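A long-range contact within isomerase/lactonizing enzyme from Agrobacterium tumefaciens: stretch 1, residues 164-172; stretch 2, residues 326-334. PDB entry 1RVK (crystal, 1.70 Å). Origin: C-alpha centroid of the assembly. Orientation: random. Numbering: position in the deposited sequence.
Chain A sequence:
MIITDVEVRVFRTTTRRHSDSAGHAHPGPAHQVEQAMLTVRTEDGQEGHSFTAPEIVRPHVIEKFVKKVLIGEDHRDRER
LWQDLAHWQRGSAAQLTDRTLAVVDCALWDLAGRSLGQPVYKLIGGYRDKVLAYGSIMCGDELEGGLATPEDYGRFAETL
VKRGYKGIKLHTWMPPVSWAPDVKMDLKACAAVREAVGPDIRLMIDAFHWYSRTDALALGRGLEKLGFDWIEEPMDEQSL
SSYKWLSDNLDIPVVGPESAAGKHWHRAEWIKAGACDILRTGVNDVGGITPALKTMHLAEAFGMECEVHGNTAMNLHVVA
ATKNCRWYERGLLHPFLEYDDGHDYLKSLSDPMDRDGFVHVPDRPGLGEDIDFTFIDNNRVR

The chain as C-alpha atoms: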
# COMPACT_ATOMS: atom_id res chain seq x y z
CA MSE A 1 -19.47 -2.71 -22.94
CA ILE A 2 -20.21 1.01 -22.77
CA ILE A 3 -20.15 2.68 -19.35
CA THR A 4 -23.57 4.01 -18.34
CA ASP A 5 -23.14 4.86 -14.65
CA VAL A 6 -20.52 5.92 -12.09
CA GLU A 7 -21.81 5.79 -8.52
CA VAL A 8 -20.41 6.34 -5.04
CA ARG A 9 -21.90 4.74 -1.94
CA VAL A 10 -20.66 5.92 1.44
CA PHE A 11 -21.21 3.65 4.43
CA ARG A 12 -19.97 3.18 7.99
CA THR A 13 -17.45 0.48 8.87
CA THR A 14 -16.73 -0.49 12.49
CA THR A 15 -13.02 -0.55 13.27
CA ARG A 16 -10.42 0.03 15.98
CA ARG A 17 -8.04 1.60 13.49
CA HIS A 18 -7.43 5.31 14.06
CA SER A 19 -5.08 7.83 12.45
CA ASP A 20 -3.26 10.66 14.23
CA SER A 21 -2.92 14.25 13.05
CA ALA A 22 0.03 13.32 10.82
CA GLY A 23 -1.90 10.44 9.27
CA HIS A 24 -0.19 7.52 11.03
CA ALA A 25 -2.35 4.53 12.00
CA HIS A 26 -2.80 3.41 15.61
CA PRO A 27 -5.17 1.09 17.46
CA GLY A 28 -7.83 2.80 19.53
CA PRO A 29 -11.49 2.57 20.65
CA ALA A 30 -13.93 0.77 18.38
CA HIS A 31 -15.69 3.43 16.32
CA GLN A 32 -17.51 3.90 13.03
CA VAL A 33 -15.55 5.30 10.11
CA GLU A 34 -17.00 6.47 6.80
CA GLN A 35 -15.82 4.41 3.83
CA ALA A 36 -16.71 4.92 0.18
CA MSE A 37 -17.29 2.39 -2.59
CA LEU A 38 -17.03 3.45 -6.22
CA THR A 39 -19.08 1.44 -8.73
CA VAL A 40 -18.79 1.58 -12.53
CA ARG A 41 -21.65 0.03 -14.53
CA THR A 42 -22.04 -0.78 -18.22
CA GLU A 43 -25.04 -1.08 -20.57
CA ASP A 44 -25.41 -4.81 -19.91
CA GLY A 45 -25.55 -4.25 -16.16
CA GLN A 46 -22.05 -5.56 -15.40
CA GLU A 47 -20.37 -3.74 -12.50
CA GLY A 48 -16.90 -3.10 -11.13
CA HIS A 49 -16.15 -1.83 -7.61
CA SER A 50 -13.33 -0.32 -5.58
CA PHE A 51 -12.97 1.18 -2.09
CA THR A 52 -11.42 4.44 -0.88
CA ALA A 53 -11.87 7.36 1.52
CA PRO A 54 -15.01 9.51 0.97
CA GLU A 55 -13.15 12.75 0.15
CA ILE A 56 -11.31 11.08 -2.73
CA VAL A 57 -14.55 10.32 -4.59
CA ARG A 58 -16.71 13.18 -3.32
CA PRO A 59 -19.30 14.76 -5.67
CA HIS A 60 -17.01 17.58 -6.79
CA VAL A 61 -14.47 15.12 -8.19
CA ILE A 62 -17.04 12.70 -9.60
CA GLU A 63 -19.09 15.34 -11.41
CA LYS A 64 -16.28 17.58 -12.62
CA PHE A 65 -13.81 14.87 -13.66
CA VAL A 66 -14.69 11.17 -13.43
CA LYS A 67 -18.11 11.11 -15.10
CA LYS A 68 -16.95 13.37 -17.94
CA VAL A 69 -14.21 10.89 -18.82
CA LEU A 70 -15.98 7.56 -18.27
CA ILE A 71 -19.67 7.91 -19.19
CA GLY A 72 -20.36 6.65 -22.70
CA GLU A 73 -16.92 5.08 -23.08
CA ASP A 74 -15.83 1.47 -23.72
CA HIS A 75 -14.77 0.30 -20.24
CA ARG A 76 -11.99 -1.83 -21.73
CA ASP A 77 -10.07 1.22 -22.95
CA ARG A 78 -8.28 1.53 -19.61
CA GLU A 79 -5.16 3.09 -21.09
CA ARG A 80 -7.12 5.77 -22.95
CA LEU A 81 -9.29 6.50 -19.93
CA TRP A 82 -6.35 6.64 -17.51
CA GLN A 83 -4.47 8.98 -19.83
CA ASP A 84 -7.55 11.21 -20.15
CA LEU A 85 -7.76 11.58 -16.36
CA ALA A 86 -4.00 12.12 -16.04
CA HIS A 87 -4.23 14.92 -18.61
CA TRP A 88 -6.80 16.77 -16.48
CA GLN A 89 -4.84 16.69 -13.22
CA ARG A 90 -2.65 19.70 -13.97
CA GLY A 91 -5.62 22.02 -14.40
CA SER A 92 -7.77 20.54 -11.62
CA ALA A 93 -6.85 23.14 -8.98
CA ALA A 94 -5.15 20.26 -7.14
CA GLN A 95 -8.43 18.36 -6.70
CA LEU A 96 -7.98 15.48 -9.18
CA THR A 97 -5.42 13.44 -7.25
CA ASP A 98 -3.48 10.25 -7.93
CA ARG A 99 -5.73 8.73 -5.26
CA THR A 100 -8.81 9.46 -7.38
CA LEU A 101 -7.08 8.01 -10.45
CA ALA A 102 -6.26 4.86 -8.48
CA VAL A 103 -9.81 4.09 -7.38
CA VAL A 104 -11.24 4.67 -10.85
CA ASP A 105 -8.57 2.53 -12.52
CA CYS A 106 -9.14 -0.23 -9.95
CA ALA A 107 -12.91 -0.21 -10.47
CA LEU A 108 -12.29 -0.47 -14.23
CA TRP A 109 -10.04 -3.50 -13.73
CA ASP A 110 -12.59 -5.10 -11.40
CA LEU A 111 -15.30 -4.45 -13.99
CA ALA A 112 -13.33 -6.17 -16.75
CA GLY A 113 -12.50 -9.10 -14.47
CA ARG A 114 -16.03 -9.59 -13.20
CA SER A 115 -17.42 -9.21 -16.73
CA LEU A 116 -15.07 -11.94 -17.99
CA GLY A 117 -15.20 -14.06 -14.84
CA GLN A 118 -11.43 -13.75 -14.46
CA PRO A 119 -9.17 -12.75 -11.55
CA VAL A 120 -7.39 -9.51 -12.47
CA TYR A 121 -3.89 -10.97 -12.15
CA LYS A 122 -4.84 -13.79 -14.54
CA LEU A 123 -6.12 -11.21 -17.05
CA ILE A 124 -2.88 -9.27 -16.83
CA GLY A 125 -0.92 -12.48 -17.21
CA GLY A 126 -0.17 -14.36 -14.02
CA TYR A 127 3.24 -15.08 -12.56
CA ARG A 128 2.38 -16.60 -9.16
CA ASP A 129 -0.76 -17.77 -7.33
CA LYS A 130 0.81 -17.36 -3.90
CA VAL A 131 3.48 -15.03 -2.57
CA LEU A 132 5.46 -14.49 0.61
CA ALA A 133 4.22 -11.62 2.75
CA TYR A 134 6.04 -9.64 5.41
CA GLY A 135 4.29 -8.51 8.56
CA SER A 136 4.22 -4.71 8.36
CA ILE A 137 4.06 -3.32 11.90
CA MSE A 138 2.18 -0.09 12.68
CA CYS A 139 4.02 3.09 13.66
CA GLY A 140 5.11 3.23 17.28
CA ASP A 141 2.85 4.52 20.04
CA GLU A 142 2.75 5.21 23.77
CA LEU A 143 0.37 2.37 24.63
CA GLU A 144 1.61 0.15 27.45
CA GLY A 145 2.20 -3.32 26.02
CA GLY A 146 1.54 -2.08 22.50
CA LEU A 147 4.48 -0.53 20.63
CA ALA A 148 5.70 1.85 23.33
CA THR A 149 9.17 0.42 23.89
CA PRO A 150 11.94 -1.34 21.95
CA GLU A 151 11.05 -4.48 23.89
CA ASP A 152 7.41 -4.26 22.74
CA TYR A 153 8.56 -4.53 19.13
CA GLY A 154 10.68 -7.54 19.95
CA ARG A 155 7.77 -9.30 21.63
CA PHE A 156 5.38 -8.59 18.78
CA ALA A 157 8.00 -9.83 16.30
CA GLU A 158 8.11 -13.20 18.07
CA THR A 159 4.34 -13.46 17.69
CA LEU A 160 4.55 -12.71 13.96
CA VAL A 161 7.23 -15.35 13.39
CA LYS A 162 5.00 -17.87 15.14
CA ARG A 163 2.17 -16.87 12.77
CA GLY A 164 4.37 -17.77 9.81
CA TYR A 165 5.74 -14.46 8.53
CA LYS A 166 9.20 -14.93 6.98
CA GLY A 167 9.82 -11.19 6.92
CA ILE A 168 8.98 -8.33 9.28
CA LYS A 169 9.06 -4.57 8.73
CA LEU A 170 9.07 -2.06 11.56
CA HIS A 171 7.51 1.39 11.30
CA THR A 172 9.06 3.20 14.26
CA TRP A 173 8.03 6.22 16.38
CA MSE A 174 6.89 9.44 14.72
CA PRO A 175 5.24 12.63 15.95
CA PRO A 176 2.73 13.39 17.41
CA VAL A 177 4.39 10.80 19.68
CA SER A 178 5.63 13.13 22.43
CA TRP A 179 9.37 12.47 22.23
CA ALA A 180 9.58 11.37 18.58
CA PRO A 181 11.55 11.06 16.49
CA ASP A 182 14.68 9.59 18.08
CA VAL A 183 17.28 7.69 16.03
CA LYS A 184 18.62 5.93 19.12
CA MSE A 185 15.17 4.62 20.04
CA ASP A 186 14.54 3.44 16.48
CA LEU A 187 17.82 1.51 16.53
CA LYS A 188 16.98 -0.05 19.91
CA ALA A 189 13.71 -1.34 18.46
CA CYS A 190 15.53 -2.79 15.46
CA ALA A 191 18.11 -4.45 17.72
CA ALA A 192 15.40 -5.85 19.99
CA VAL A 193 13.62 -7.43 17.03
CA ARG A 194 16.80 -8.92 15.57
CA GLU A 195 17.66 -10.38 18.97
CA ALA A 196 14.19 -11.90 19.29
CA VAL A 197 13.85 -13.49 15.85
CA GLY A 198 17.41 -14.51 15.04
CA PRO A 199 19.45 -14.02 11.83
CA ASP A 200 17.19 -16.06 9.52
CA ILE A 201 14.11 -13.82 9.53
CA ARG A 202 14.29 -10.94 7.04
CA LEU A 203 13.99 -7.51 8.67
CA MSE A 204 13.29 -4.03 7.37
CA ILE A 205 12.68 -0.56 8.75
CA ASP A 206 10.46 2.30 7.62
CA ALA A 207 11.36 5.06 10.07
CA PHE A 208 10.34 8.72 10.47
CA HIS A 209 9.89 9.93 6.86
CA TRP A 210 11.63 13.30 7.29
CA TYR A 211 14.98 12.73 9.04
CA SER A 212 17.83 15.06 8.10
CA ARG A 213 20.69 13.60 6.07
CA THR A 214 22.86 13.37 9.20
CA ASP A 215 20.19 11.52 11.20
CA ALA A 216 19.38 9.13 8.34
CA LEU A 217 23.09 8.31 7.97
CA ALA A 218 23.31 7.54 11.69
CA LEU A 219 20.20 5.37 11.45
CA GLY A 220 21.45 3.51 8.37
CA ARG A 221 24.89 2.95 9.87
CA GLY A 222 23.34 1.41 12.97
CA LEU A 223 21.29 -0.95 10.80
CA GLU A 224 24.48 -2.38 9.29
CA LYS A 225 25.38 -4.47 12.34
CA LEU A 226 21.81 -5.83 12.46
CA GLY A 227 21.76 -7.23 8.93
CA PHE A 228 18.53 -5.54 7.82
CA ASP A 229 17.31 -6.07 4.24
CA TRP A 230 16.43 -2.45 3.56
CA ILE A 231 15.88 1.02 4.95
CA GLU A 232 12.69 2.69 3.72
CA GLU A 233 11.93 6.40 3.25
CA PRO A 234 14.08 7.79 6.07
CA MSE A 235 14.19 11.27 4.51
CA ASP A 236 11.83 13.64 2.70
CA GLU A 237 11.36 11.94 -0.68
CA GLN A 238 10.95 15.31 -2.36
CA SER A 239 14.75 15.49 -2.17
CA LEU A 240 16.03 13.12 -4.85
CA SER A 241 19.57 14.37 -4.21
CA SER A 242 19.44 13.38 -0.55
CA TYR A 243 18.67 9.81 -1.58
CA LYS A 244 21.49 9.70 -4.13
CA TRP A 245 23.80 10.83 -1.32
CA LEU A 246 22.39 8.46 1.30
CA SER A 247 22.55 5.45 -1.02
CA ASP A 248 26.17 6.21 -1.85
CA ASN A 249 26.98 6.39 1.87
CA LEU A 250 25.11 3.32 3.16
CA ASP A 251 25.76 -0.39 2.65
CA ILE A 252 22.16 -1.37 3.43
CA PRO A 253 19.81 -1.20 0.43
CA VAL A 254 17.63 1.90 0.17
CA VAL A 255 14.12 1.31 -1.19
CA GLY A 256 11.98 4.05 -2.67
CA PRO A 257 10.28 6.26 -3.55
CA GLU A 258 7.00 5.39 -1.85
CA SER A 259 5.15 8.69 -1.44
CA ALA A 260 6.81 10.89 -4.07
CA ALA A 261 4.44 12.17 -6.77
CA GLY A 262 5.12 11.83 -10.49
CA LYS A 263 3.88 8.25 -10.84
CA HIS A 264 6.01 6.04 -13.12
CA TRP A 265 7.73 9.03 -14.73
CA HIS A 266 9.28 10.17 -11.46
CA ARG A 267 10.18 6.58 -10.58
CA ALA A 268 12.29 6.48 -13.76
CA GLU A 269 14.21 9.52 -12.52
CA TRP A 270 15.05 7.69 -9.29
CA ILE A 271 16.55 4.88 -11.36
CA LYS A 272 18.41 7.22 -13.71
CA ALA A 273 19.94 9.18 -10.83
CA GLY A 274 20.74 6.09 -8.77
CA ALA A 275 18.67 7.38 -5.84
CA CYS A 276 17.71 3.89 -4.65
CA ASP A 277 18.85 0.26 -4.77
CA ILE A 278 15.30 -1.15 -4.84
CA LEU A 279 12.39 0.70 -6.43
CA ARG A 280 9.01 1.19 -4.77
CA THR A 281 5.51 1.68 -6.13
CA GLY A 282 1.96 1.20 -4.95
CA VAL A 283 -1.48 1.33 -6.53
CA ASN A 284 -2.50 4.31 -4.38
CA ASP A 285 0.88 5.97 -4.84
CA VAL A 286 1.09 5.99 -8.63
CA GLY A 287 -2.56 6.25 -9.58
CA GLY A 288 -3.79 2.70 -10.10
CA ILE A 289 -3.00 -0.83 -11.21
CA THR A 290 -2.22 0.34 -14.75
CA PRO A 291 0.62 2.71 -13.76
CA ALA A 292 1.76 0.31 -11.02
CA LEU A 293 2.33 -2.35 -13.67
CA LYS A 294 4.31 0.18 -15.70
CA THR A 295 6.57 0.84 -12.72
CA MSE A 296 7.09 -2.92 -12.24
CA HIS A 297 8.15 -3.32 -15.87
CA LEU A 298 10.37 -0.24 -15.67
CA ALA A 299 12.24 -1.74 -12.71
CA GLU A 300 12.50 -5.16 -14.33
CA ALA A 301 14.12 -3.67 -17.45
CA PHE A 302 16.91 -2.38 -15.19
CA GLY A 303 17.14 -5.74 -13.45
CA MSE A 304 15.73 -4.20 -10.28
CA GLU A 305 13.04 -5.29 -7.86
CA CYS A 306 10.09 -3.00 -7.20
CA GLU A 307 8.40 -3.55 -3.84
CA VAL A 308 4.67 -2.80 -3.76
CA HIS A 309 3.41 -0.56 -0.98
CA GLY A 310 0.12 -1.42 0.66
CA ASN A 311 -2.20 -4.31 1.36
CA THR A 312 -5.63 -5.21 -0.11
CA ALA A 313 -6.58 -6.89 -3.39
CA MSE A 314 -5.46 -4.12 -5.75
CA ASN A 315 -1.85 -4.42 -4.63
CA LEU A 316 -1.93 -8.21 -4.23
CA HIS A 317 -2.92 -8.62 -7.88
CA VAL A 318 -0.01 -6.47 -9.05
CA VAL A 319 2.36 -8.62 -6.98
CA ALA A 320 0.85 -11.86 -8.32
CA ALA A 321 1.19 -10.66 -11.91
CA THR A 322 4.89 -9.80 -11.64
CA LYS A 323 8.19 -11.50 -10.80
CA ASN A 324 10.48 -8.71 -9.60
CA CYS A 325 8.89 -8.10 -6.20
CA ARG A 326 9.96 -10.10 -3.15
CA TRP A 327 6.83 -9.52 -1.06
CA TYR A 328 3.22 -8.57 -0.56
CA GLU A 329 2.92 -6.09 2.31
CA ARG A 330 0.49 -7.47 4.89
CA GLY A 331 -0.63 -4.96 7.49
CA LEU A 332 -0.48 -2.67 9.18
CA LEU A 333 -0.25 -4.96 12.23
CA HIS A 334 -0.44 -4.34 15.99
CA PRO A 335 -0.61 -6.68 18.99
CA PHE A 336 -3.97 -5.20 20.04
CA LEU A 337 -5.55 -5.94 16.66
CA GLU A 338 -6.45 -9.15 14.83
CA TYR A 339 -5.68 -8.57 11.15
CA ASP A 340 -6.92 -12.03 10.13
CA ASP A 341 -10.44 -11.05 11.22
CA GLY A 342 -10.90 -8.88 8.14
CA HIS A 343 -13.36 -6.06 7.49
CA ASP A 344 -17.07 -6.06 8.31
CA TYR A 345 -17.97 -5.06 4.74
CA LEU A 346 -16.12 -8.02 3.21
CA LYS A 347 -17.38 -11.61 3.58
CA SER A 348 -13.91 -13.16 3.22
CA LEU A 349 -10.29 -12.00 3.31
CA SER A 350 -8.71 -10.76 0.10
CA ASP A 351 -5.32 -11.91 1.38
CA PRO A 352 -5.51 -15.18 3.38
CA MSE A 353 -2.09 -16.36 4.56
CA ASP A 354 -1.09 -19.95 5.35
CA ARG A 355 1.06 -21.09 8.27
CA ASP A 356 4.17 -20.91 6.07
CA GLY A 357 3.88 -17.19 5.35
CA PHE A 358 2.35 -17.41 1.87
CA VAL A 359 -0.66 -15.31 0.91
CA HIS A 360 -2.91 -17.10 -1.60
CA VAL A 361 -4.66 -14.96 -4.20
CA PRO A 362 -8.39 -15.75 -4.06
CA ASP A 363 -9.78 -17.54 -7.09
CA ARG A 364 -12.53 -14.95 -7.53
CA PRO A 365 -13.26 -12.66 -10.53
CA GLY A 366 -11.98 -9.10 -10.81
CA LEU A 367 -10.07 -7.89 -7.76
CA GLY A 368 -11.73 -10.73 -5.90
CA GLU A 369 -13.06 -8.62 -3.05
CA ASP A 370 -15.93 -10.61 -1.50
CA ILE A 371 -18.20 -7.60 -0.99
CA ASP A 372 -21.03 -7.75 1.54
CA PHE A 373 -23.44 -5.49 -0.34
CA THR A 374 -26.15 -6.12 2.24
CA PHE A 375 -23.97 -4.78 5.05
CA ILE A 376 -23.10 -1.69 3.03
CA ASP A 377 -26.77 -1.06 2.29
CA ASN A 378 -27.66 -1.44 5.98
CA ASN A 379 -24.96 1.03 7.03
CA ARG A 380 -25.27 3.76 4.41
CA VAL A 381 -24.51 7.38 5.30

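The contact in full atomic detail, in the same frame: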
# COMPACT_ATOMS: atom_id res chain seq x y z
N GLY A 164 3.89 -17.27 11.08
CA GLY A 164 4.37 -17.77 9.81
C GLY A 164 5.10 -16.76 8.93
O GLY A 164 5.67 -17.15 7.92
N TYR A 165 5.07 -15.49 9.31
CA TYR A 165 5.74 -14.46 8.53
C TYR A 165 7.24 -14.75 8.43
O TYR A 165 7.89 -15.01 9.44
CB TYR A 165 5.54 -13.08 9.18
CG TYR A 165 4.13 -12.54 9.04
CD1 TYR A 165 3.69 -12.00 7.83
CD2 TYR A 165 3.25 -12.54 10.12
CE1 TYR A 165 2.41 -11.48 7.70
CE2 TYR A 165 1.95 -12.02 10.00
CZ TYR A 165 1.54 -11.49 8.78
OH TYR A 165 0.28 -10.97 8.64
N LYS A 166 7.77 -14.70 7.21
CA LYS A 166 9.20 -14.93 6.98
C LYS A 166 9.97 -13.61 6.94
O LYS A 166 11.20 -13.59 6.91
CB LYS A 166 9.41 -15.70 5.67
CG LYS A 166 9.02 -17.18 5.73
CD LYS A 166 9.26 -17.85 4.39
CE LYS A 166 9.29 -19.37 4.50
NZ LYS A 166 8.04 -19.95 5.05
N GLY A 167 9.22 -12.51 6.94
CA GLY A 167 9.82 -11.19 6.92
C GLY A 167 9.01 -10.28 7.82
O GLY A 167 7.82 -10.50 8.00
N ILE A 168 9.66 -9.26 8.39
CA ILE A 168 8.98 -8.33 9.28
C ILE A 168 9.52 -6.92 9.05
O ILE A 168 10.73 -6.72 9.01
CB ILE A 168 9.24 -8.69 10.76
CG1 ILE A 168 8.68 -10.08 11.06
CG2 ILE A 168 8.60 -7.65 11.68
CD1 ILE A 168 9.08 -10.62 12.42
N LYS A 169 8.62 -5.95 8.92
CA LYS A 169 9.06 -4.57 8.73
C LYS A 169 8.56 -3.70 9.88
O LYS A 169 7.37 -3.72 10.22
CB LYS A 169 8.55 -3.98 7.41
CG LYS A 169 9.16 -2.59 7.13
CD LYS A 169 8.82 -2.07 5.73
CE LYS A 169 7.40 -1.51 5.66
NZ LYS A 169 7.06 -1.11 4.26
N LEU A 170 9.46 -2.94 10.48
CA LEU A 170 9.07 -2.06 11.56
C LEU A 170 8.83 -0.65 11.07
O LEU A 170 9.57 -0.15 10.22
CB LEU A 170 10.16 -1.97 12.63
CG LEU A 170 10.72 -3.17 13.39
CD1 LEU A 170 11.63 -2.64 14.49
CD2 LEU A 170 9.60 -4.00 14.00
N HIS A 171 7.77 -0.02 11.57
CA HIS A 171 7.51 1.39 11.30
C HIS A 171 7.77 1.87 12.72
O HIS A 171 7.10 1.42 13.65
CB HIS A 171 6.04 1.67 10.92
CG HIS A 171 5.70 1.35 9.50
ND1 HIS A 171 5.32 0.09 9.10
CD2 HIS A 171 5.67 2.13 8.39
CE1 HIS A 171 5.07 0.10 7.80
NE2 HIS A 171 5.27 1.33 7.35
N THR A 172 8.75 2.75 12.91
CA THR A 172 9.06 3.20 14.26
C THR A 172 8.29 4.45 14.71
O THR A 172 7.31 4.84 14.07
CB THR A 172 10.58 3.38 14.44
OG1 THR A 172 11.14 3.98 13.26
CG2 THR A 172 11.23 2.01 14.64
N ARG A 326 9.77 -9.05 -4.14
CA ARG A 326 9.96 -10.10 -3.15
C ARG A 326 8.74 -10.37 -2.28
O ARG A 326 8.48 -11.53 -1.92
CB ARG A 326 11.17 -9.77 -2.27
CG ARG A 326 11.59 -10.89 -1.33
CD ARG A 326 12.71 -10.44 -0.39
NE ARG A 326 14.00 -10.30 -1.07
CZ ARG A 326 14.82 -11.31 -1.34
NH1 ARG A 326 15.97 -11.09 -1.95
NH2 ARG A 326 14.49 -12.54 -0.98
N TRP A 327 7.97 -9.34 -1.95
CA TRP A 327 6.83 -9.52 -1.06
C TRP A 327 5.53 -8.81 -1.36
O TRP A 327 5.44 -7.94 -2.23
CB TRP A 327 7.16 -9.04 0.36
CG TRP A 327 8.54 -9.25 0.88
CD1 TRP A 327 9.62 -8.44 0.70
CD2 TRP A 327 8.94 -10.27 1.79
NE1 TRP A 327 10.67 -8.88 1.47
CE2 TRP A 327 10.28 -10.01 2.15
CE3 TRP A 327 8.29 -11.38 2.35
CZ2 TRP A 327 10.99 -10.82 3.04
CZ3 TRP A 327 9.00 -12.18 3.24
CH2 TRP A 327 10.33 -11.90 3.58
N TYR A 328 4.53 -9.20 -0.57
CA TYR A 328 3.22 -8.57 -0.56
C TYR A 328 3.29 -7.99 0.85
O TYR A 328 3.73 -8.68 1.78
CB TYR A 328 2.09 -9.59 -0.65
CG TYR A 328 0.76 -9.04 -0.15
CD1 TYR A 328 0.22 -9.47 1.06
CD2 TYR A 328 0.04 -8.10 -0.89
CE1 TYR A 328 -1.01 -8.99 1.52
CE2 TYR A 328 -1.19 -7.61 -0.45
CZ TYR A 328 -1.71 -8.06 0.76
OH TYR A 328 -2.94 -7.62 1.20
N GLU A 329 2.89 -6.74 1.00
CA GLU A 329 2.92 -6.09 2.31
C GLU A 329 1.62 -6.34 3.05
O GLU A 329 0.58 -5.82 2.67
CB GLU A 329 3.15 -4.58 2.14
CG GLU A 329 3.30 -3.84 3.45
CD GLU A 329 3.77 -2.41 3.27
OE1 GLU A 329 4.00 -1.75 4.31
OE2 GLU A 329 3.90 -1.95 2.11
N ARG A 330 1.68 -7.14 4.11
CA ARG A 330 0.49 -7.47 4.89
C ARG A 330 0.46 -6.69 6.19
O ARG A 330 1.29 -6.90 7.08
CB ARG A 330 0.46 -8.98 5.17
CG ARG A 330 -0.93 -9.56 5.44
CD ARG A 330 -0.91 -11.09 5.28
NE ARG A 330 -2.25 -11.68 5.30
CZ ARG A 330 -2.85 -12.15 6.38
NH1 ARG A 330 -2.24 -12.13 7.56
NH2 ARG A 330 -4.08 -12.65 6.29
N GLY A 331 -0.51 -5.78 6.30
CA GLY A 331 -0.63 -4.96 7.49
C GLY A 331 -1.48 -3.73 7.20
O GLY A 331 -2.20 -3.72 6.20
N LEU A 332 -1.37 -2.70 8.03
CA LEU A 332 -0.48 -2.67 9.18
C LEU A 332 -0.95 -3.52 10.36
O LEU A 332 -2.16 -3.66 10.60
CB LEU A 332 -0.26 -1.22 9.63
CG LEU A 332 0.34 -0.33 8.54
CD1 LEU A 332 0.46 1.10 9.04
CD2 LEU A 332 1.70 -0.88 8.15
N LEU A 333 0.01 -4.08 11.09
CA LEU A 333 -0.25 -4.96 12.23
C LEU A 333 0.07 -4.34 13.59
O LEU A 333 0.95 -3.48 13.72
CB LEU A 333 0.58 -6.24 12.07
CG LEU A 333 0.12 -7.43 11.21
CD1 LEU A 333 -0.90 -7.02 10.17
CD2 LEU A 333 1.34 -8.06 10.58
N HIS A 334 -0.62 -4.82 14.62
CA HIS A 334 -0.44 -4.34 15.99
C HIS A 334 -0.89 -5.45 16.94
O HIS A 334 -1.87 -6.14 16.67
CB HIS A 334 -1.26 -3.07 16.22
CG HIS A 334 -0.91 -2.34 17.48
ND1 HIS A 334 -1.28 -2.80 18.73
CD2 HIS A 334 -0.21 -1.20 17.69
CE1 HIS A 334 -0.82 -1.98 19.65
NE2 HIS A 334 -0.17 -1.00 19.05

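The peptide bond between Gly-331 and Leu-332 is cis, and it lies inside the strand 328-333 that faces stretch 1. Gly-331 itself has phi/psi of 162/-160. A CB there would be jammed against the carbonyl O of Arg-330, so the backbone angles call for glycine. Just past the cis bond, the CA-to-CB bond of Leu-332 points sideways, yet the end of its side chain comes nearer to stretch 1. Its CD2 lies 3.5 Å from CE1 of His-171.

The two strands run at 51° to each other, and their axes come no closer than 9.1 Å. No backbone hydrogen bond joins them. Side chains fill the gap.

Lys-169 and Glu-329 form a salt bridge. Lys-169 NZ donates to Glu-329 OE1 at 3.1 Å. Both side chains are buried, so the opposite charges offset each other where solvent has little access. Both atoms also have hydrogen-bond partners elsewhere in the structure. The same Glu-329 OE1 lies near the plane of the His-171 ring, at its edge, 4.1 Å from His-171 CE1.

Near the start of stretch 1, Tyr-165 reaches across with its hydroxyl. Arg-330 NH1 donates a hydrogen bond to Tyr-165 OH at 3.0 Å, with an N-H...O angle of 154°. The hydroxyl oxygen sits at the edge of the guanidinium, near its plane, where the N-H bonds point. The Tyr-165 ring also packs against Leu-333, with Tyr-165 CZ 3.9 Å from Leu-333 CD2.

Trp-327 occupies the space beside Gly-167. Its CH2 is 3.5 Å from Gly-167 CA. An ideal CB on Gly-167 would lie 2.3 Å from Trp-327 CH2, a clash. The absence of a side chain therefore lets the indole come close to the backbone. Trp-327 CH2 also lies 3.8 Å from Lys-166 C.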